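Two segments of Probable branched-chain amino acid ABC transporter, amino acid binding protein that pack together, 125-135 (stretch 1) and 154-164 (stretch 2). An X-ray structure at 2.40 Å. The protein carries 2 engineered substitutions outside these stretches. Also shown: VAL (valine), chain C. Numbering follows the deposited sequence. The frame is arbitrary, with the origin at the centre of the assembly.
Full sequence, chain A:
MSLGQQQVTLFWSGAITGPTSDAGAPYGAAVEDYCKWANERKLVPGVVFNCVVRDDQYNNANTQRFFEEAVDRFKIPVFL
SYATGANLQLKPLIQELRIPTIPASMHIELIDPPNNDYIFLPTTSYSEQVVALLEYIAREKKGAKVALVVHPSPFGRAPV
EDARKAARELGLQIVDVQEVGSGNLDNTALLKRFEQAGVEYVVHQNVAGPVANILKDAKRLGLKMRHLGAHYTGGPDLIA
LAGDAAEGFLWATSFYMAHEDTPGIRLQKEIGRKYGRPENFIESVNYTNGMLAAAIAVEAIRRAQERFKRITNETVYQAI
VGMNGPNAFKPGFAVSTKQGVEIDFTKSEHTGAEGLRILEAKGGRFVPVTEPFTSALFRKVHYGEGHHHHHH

Stretch 1 (125-135) SYSEQVVALLE
Stretch 2, residues 154-164: PFGRAPVEDAR

How does stretch 2 begin, and what does it meet first? Stretch 1 is a helix from Tyr126 to Glu135, entered through Ser125, an N-cap with chi1 p whose OG accepts from Glu128 N at 3.1 Å and nearly straight, 172°. Against its first turn comes the short helical segment that opens stretch 2 at Pro154. Phe155 (phi/psi -56/-51) leaves the backbone sideways, but its t rotamer, chi1 153° and chi2 59°, brings the ring nearer to Tyr126, which is m with chi2 -48°. The ring centroids are 5.6 Å apart and the planes meet at 57°, an oblique pair, with Tyr126 CZ 3.8 Å from Phe155 CD1. The bound valine adjoins both rings: its N lies over one face of Phe155, and its CG2 is at the edge of Tyr126. Phe155 thus belongs both to the contact and to the ligand site of an amino acid binding protein.

How does the chain turn from this segment into the next helix? Gly156 and Arg157 touch nothing in stretch 1. A type I turn runs from Arg157 to Val160, closed by Val160 N to Arg157 O at 3.1 Å, with phi/psi of -40/-53 at Ala158 and -93/0 at Pro159. Both central residues of the turn, Ala158 and Pro159, point toward stretch 1. Ala158 CB sits 3.7 Å from Tyr126 CD2, a small methyl against the large ring. Pro159, its ring C-gamma endo, packs its CB 3.9 Å from Tyr126 CB and its CG 3.9 Å from Val130 CG2, so it bridges two successive turns of the opposing helix. Here the backbones come close: Pro159 CA is 4.4 Å from Ser127 CA.

Where is the contact polar? Val160 and Glu161 point away, Glu161 holding a long salt bridge from its OE2 to Arg164 NE, 3.6 Å. Asp162 points toward stretch 1 in the m rotamer, chi2 -37°, and its OD2 accepts a 2.7 Å hydrogen bond from Ser127 OG. Ser127, also m, leaves its own helix sideways, and its OG lies 3.6 Å from Pro159 CA as well, so the hydroxyl is enclosed beside the turn while its proton goes to the carboxylate. This is the sole hydrogen bond across the contact.

How does the packing continue along the second helix? From Val160 to Arg164 the backbone is helical, with Ala163 N bonded to Pro159 O and Arg164 N to Val160 O, each at 3.0 Å. Its axis runs in the same general direction as that of stretch 1, inclined by 32° (signed -32°), with a closest approach of 8.7 Å. One turn beyond Ser127 and Pro159, the register pairs Val131 with Ala163, CA to CA 5.9 Å. Ala163 CB is 3.7 Å from Val130 CG1 and 3.9 Å from Leu134 CD1; Val130 is t, Leu134 m,t. The one methyl of Ala163 thus touches residues one turn apart on the other helix, while Arg164 points away from the contact.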

ATOM      1  N   SER A 125     -21.112  -4.627 -14.081  1.00 12.69           N
ATOM      2  CA  SER A 125     -20.884  -3.246 -13.694  1.00 11.64           C
ATOM      3  C   SER A 125     -21.285  -3.080 -12.224  1.00 11.22           C
ATOM      4  O   SER A 125     -21.980  -3.955 -11.677  1.00 10.38           O
ATOM      5  CB  SER A 125     -21.701  -2.326 -14.593  1.00 11.84           C
ATOM      6  OG  SER A 125     -23.100  -2.483 -14.370  1.00 11.92           O
ATOM      7  N   TYR A 126     -20.860  -1.971 -11.613  1.00  9.77           N
ATOM      8  CA  TYR A 126     -21.288  -1.606 -10.261  1.00 10.38           C
ATOM      9  C   TYR A 126     -22.804  -1.534 -10.187  1.00  9.79           C
ATOM     10  O   TYR A 126     -23.400  -2.022  -9.225  1.00  9.59           O
ATOM     11  CB  TYR A 126     -20.718  -0.231  -9.809  1.00 10.23           C
ATOM     12  CG  TYR A 126     -19.202  -0.141  -9.816  1.00 11.14           C
ATOM     13  CD1 TYR A 126     -18.451  -1.144  -9.244  1.00 11.98           C
ATOM     14  CD2 TYR A 126     -18.518   0.958 -10.407  1.00 10.86           C
ATOM     15  CE1 TYR A 126     -17.119  -1.091  -9.223  1.00 11.53           C
ATOM     16  CE2 TYR A 126     -17.150   1.005 -10.401  1.00  5.49           C
ATOM     17  CZ  TYR A 126     -16.472  -0.043  -9.798  1.00  8.64           C
ATOM     18  OH  TYR A 126     -15.134  -0.131  -9.722  1.00  7.68           O
ATOM     19  N   SER A 127     -23.406  -0.903 -11.185  1.00  8.52           N
ATOM     20  CA  SER A 127     -24.872  -0.821 -11.294  1.00  9.56           C
ATOM     21  C   SER A 127     -25.632  -2.158 -11.289  1.00  9.89           C
ATOM     22  O   SER A 127     -26.569  -2.330 -10.498  1.00 10.83           O
ATOM     23  CB  SER A 127     -25.263  -0.022 -12.542  1.00  9.25           C
ATOM     24  OG  SER A 127     -24.832   1.301 -12.365  1.00  9.60           O
ATOM     25  N   GLU A 128     -25.234  -3.095 -12.145  1.00  8.93           N
ATOM     26  CA  GLU A 128     -25.886  -4.409 -12.150  1.00  9.45           C
ATOM     27  C   GLU A 128     -25.763  -5.072 -10.774  1.00  8.72           C
ATOM     28  O   GLU A 128     -26.730  -5.622 -10.258  1.00  9.73           O
ATOM     29  CB  GLU A 128     -25.295  -5.323 -13.243  1.00  8.97           C
ATOM     30  CG  GLU A 128     -26.057  -6.621 -13.448  1.00 14.30           C
ATOM     31  CD  GLU A 128     -25.964  -7.211 -14.850  1.00 21.10           C
ATOM     32  OE1 GLU A 128     -25.087  -6.831 -15.688  1.00 25.51           O
ATOM     33  OE2 GLU A 128     -26.804  -8.074 -15.133  1.00 22.75           O
ATOM     34  N   GLN A 129     -24.558  -5.035 -10.218  1.00  8.18           N
ATOM     35  CA  GLN A 129     -24.234  -5.549  -8.885  1.00  7.20           C
ATOM     36  C   GLN A 129     -25.177  -4.961  -7.860  1.00  6.55           C
ATOM     37  O   GLN A 129     -25.828  -5.692  -7.132  1.00  6.77           O
ATOM     38  CB  GLN A 129     -22.733  -5.223  -8.529  1.00  6.86           C
ATOM     39  CG  GLN A 129     -21.763  -6.041  -9.373  1.00  5.98           C
ATOM     40  CD  GLN A 129     -20.346  -5.544  -9.323  1.00 10.63           C
ATOM     41  OE1 GLN A 129     -19.929  -4.820  -8.417  1.00 10.46           O
ATOM     42  NE2 GLN A 129     -19.601  -5.904 -10.324  1.00 14.70           N
ATOM     43  N   VAL A 130     -25.264  -3.651  -7.797  1.00  5.76           N
ATOM     44  CA  VAL A 130     -26.090  -2.989  -6.842  1.00  6.29           C
ATOM     45  C   VAL A 130     -27.592  -3.283  -7.022  1.00  7.17           C
ATOM     46  O   VAL A 130     -28.242  -3.575  -6.077  1.00  6.91           O
ATOM     47  CB  VAL A 130     -25.802  -1.464  -6.726  1.00  6.12           C
ATOM     48  CG1 VAL A 130     -26.870  -0.779  -6.088  1.00  6.84           C
ATOM     49  CG2 VAL A 130     -24.604  -1.204  -6.027  1.00  4.24           C
ATOM     50  N   VAL A 131     -28.081  -3.243  -8.248  1.00  7.09           N
ATOM     51  CA  VAL A 131     -29.414  -3.659  -8.590  1.00  7.26           C
ATOM     52  C   VAL A 131     -29.667  -5.148  -8.275  1.00  8.31           C
ATOM     53  O   VAL A 131     -30.705  -5.503  -7.846  1.00  8.39           O
ATOM     54  CB  VAL A 131     -29.759  -3.318 -10.075  1.00 20.00           C
ATOM     55  CG1 VAL A 131     -31.035  -3.828 -10.481  1.00 20.00           C
ATOM     56  CG2 VAL A 131     -29.654  -1.910 -10.336  1.00 20.00           C
ATOM     57  N   ALA A 132     -28.684  -5.992  -8.478  1.00  8.19           N
ATOM     58  CA  ALA A 132     -28.846  -7.372  -8.135  1.00  8.18           C
ATOM     59  C   ALA A 132     -29.054  -7.547  -6.636  1.00  8.26           C
ATOM     60  O   ALA A 132     -29.912  -8.268  -6.234  1.00  7.75           O
ATOM     61  CB  ALA A 132     -27.713  -8.222  -8.658  1.00  8.16           C
ATOM     62  N   LEU A 133     -28.246  -6.880  -5.857  1.00  6.79           N
ATOM     63  CA  LEU A 133     -28.435  -6.803  -4.411  1.00  8.28           C
ATOM     64  C   LEU A 133     -29.824  -6.243  -3.966  1.00  9.34           C
ATOM     65  O   LEU A 133     -30.433  -6.748  -3.009  1.00 10.35           O
ATOM     66  CB  LEU A 133     -27.332  -5.913  -3.792  1.00  6.88           C
ATOM     67  CG  LEU A 133     -25.927  -6.506  -3.848  1.00  7.53           C
ATOM     68  CD1 LEU A 133     -24.930  -5.467  -3.525  1.00  8.02           C
ATOM     69  CD2 LEU A 133     -25.772  -7.776  -2.950  1.00  2.00           C
ATOM     70  N   LEU A 134     -30.285  -5.185  -4.609  1.00  9.63           N
ATOM     71  CA  LEU A 134     -31.595  -4.641  -4.277  1.00 11.42           C
ATOM     72  C   LEU A 134     -32.665  -5.643  -4.578  1.00 12.58           C
ATOM     73  O   LEU A 134     -33.641  -5.713  -3.821  1.00 13.39           O
ATOM     74  CB  LEU A 134     -31.908  -3.345  -5.006  1.00 10.43           C
ATOM     75  CG  LEU A 134     -31.036  -2.135  -4.635  1.00 11.55           C
ATOM     76  CD1 LEU A 134     -31.304  -0.952  -5.561  1.00 11.53           C
ATOM     77  CD2 LEU A 134     -31.220  -1.722  -3.198  1.00 12.25           C
ATOM     78  N   GLU A 135     -32.494  -6.423  -5.651  1.00 13.34           N
ATOM     79  CA  GLU A 135     -33.491  -7.410  -5.992  1.00 14.93           C
ATOM     80  C   GLU A 135     -33.522  -8.396  -4.846  1.00 14.32           C
ATOM     81  O   GLU A 135     -34.574  -8.719  -4.302  1.00 15.15           O
ATOM     82  CB  GLU A 135     -33.133  -8.140  -7.271  1.00 16.10           C
ATOM     83  CG  GLU A 135     -33.592  -7.433  -8.536  1.00 22.22           C
ATOM     84  CD  GLU A 135     -33.519  -8.345  -9.789  1.00 30.44           C
ATOM     85  OE1 GLU A 135     -32.516  -8.167 -10.555  1.00 32.03           O
ATOM     86  OE2 GLU A 135     -34.442  -9.219  -9.978  1.00 28.77           O
ATOM     87  N   PRO A 154     -16.300   9.613  -7.873  1.00  8.95           N
ATOM     88  CA  PRO A 154     -17.025   9.060  -9.019  1.00  8.65           C
ATOM     89  C   PRO A 154     -17.222   7.538  -8.849  1.00  9.13           C
ATOM     90  O   PRO A 154     -18.261   7.012  -9.196  1.00  9.02           O
ATOM     91  CB  PRO A 154     -16.070   9.345 -10.201  1.00  9.18           C
ATOM     92  CG  PRO A 154     -15.295  10.591  -9.771  1.00  7.81           C
ATOM     93  CD  PRO A 154     -15.136  10.452  -8.263  1.00  7.79           C
ATOM     94  N   PHE A 155     -16.211   6.825  -8.348  1.00 10.15           N
ATOM     95  CA  PHE A 155     -16.334   5.373  -8.027  1.00  9.78           C
ATOM     96  C   PHE A 155     -17.477   5.019  -7.040  1.00 10.10           C
ATOM     97  O   PHE A 155     -18.279   4.090  -7.276  1.00  9.72           O
ATOM     98  CB  PHE A 155     -14.980   4.843  -7.558  1.00  9.38           C
ATOM     99  CG  PHE A 155     -15.038   3.640  -6.609  1.00 11.81           C
ATOM    100  CD1 PHE A 155     -15.647   2.434  -6.988  1.00 10.22           C
ATOM    101  CD2 PHE A 155     -14.391   3.701  -5.366  1.00 10.29           C
ATOM    102  CE1 PHE A 155     -15.617   1.311  -6.129  1.00 12.39           C
ATOM    103  CE2 PHE A 155     -14.355   2.595  -4.517  1.00 12.49           C
ATOM    104  CZ  PHE A 155     -14.985   1.394  -4.893  1.00 11.20           C
ATOM    105  N   GLY A 156     -17.554   5.669  -5.913  1.00 10.12           N
ATOM    106  CA  GLY A 156     -18.667   5.495  -5.035  1.00 10.01           C
ATOM    107  C   GLY A 156     -19.997   5.887  -5.582  1.00 10.76           C
ATOM    108  O   GLY A 156     -20.941   5.249  -5.382  1.00 10.67           O
ATOM    109  N   ARG A 157     -20.028   6.983  -6.290  1.00 11.36           N
ATOM    110  CA  ARG A 157     -21.258   7.469  -6.855  1.00 12.35           C
ATOM    111  C   ARG A 157     -21.759   6.722  -8.081  1.00 12.20           C
ATOM    112  O   ARG A 157     -22.869   6.811  -8.380  1.00 12.69           O
ATOM    113  CB  ARG A 157     -21.183   8.974  -7.072  1.00 20.00           C
ATOM    114  CG  ARG A 157     -20.951   9.655  -5.792  1.00 20.00           C
ATOM    115  CD  ARG A 157     -20.843  11.112  -5.806  1.00 20.00           C
ATOM    116  NE  ARG A 157     -19.644  11.610  -6.398  1.00 20.00           N
ATOM    117  CZ  ARG A 157     -18.591  12.104  -5.782  1.00 20.00           C
ATOM    118  NH1 ARG A 157     -18.497  12.133  -4.502  1.00 20.00           N
ATOM    119  NH2 ARG A 157     -17.612  12.546  -6.504  1.00 20.00           N
ATOM    120  N   ALA A 158     -20.927   5.977  -8.759  1.00 11.40           N
ATOM    121  CA  ALA A 158     -21.289   5.260  -9.965  1.00 12.38           C
ATOM    122  C   ALA A 158     -22.657   4.577 -10.051  1.00 12.46           C
ATOM    123  O   ALA A 158     -23.365   4.772 -10.976  1.00 12.76           O
ATOM    124  CB  ALA A 158     -20.220   4.285 -10.312  1.00 12.47           C
ATOM    125  N   PRO A 159     -22.978   3.746  -9.083  1.00 12.38           N
ATOM    126  CA  PRO A 159     -24.229   3.007  -9.225  1.00 13.34           C
ATOM    127  C   PRO A 159     -25.443   3.689  -8.550  1.00 13.89           C
ATOM    128  O   PRO A 159     -26.551   3.164  -8.587  1.00 14.04           O
ATOM    129  CB  PRO A 159     -23.911   1.662  -8.550  1.00 12.14           C
ATOM    130  CG  PRO A 159     -23.029   2.022  -7.425  1.00 12.04           C
ATOM    131  CD  PRO A 159     -22.190   3.237  -7.938  1.00 13.09           C
ATOM    132  N   VAL A 160     -25.234   4.842  -7.937  1.00 14.85           N
ATOM    133  CA  VAL A 160     -26.318   5.522  -7.213  1.00 15.19           C
ATOM    134  C   VAL A 160     -27.612   5.767  -8.019  1.00 15.83           C
ATOM    135  O   VAL A 160     -28.692   5.406  -7.567  1.00 16.45           O
ATOM    136  CB  VAL A 160     -25.777   6.772  -6.550  1.00 15.18           C
ATOM    137  CG1 VAL A 160     -26.880   7.569  -5.871  1.00 15.32           C
ATOM    138  CG2 VAL A 160     -24.760   6.339  -5.526  1.00 14.99           C
ATOM    139  N   GLU A 161     -27.520   6.341  -9.215  1.00 16.45           N
ATOM    140  CA  GLU A 161     -28.715   6.542 -10.038  1.00 16.81           C
ATOM    141  C   GLU A 161     -29.458   5.261 -10.475  1.00 16.51           C
ATOM    142  O   GLU A 161     -30.695   5.216 -10.424  1.00 15.54           O
ATOM    143  CB  GLU A 161     -28.407   7.444 -11.225  1.00 18.17           C
ATOM    144  CG  GLU A 161     -28.300   8.945 -10.786  1.00 25.32           C
ATOM    145  CD  GLU A 161     -29.417   9.412  -9.767  1.00 31.20           C
ATOM    146  OE1 GLU A 161     -30.639   9.367 -10.138  1.00 31.65           O
ATOM    147  OE2 GLU A 161     -29.042   9.823  -8.619  1.00 30.23           O
ATOM    148  N   ASP A 162     -28.731   4.218 -10.870  1.00 15.17           N
ATOM    149  CA  ASP A 162     -29.386   2.959 -11.215  1.00 14.62           C
ATOM    150  C   ASP A 162     -30.045   2.343 -10.005  1.00 13.89           C
ATOM    151  O   ASP A 162     -31.095   1.720 -10.116  1.00 12.74           O
ATOM    152  CB  ASP A 162     -28.426   2.002 -11.948  1.00 14.88           C
ATOM    153  CG  ASP A 162     -28.027   2.542 -13.322  1.00 16.99           C
ATOM    154  OD1 ASP A 162     -28.883   3.155 -13.986  1.00 19.57           O
ATOM    155  OD2 ASP A 162     -26.866   2.403 -13.749  1.00 19.31           O
ATOM    156  N   ALA A 163     -29.485   2.584  -8.829  1.00 14.10           N
ATOM    157  CA  ALA A 163     -30.094   2.069  -7.606  1.00 15.16           C
ATOM    158  C   ALA A 163     -31.402   2.787  -7.262  1.00 16.08           C
ATOM    159  O   ALA A 163     -32.365   2.165  -6.846  1.00 16.04           O
ATOM    160  CB  ALA A 163     -29.128   2.161  -6.460  1.00 14.82           C
ATOM    161  N   ARG A 164     -31.432   4.103  -7.429  1.00 17.38           N
ATOM    162  CA  ARG A 164     -32.623   4.845  -7.099  1.00 19.12           C
ATOM    163  C   ARG A 164     -33.737   4.360  -8.011  1.00 19.96           C
ATOM    164  O   ARG A 164     -34.851   4.009  -7.551  1.00 20.33           O
ATOM    165  CB  ARG A 164     -32.422   6.359  -7.230  1.00 18.93           C
ATOM    166  CG  ARG A 164     -31.476   6.966  -6.188  1.00 22.26           C
ATOM    167  CD  ARG A 164     -31.626   8.501  -6.184  1.00 27.26           C
ATOM    168  NE  ARG A 164     -30.638   9.260  -5.396  1.00 27.23           N
ATOM    169  CZ  ARG A 164     -30.785   9.558  -4.099  1.00 29.88           C
ATOM    170  NH1 ARG A 164     -31.860   9.125  -3.445  1.00 29.25           N
ATOM    171  NH2 ARG A 164     -29.853  10.273  -3.445  1.00 29.30           N
TER
HETATM  172  N   VAL C 393     -11.764   1.476  -6.982  1.00 17.73           N
HETATM  173  CA  VAL C 393     -12.328   1.321  -8.379  1.00 16.42           C
HETATM  174  C   VAL C 393     -11.314   0.993  -9.419  1.00 18.37           C
HETATM  175  O   VAL C 393     -11.178  -0.191  -9.633  1.00 21.88           O
HETATM  176  CB  VAL C 393     -13.029   2.558  -8.892  1.00 15.87           C
HETATM  177  CG1 VAL C 393     -12.117   3.667  -9.099  1.00 11.82           C
HETATM  178  CG2 VAL C 393     -13.630   2.234 -10.113  1.00 12.79           C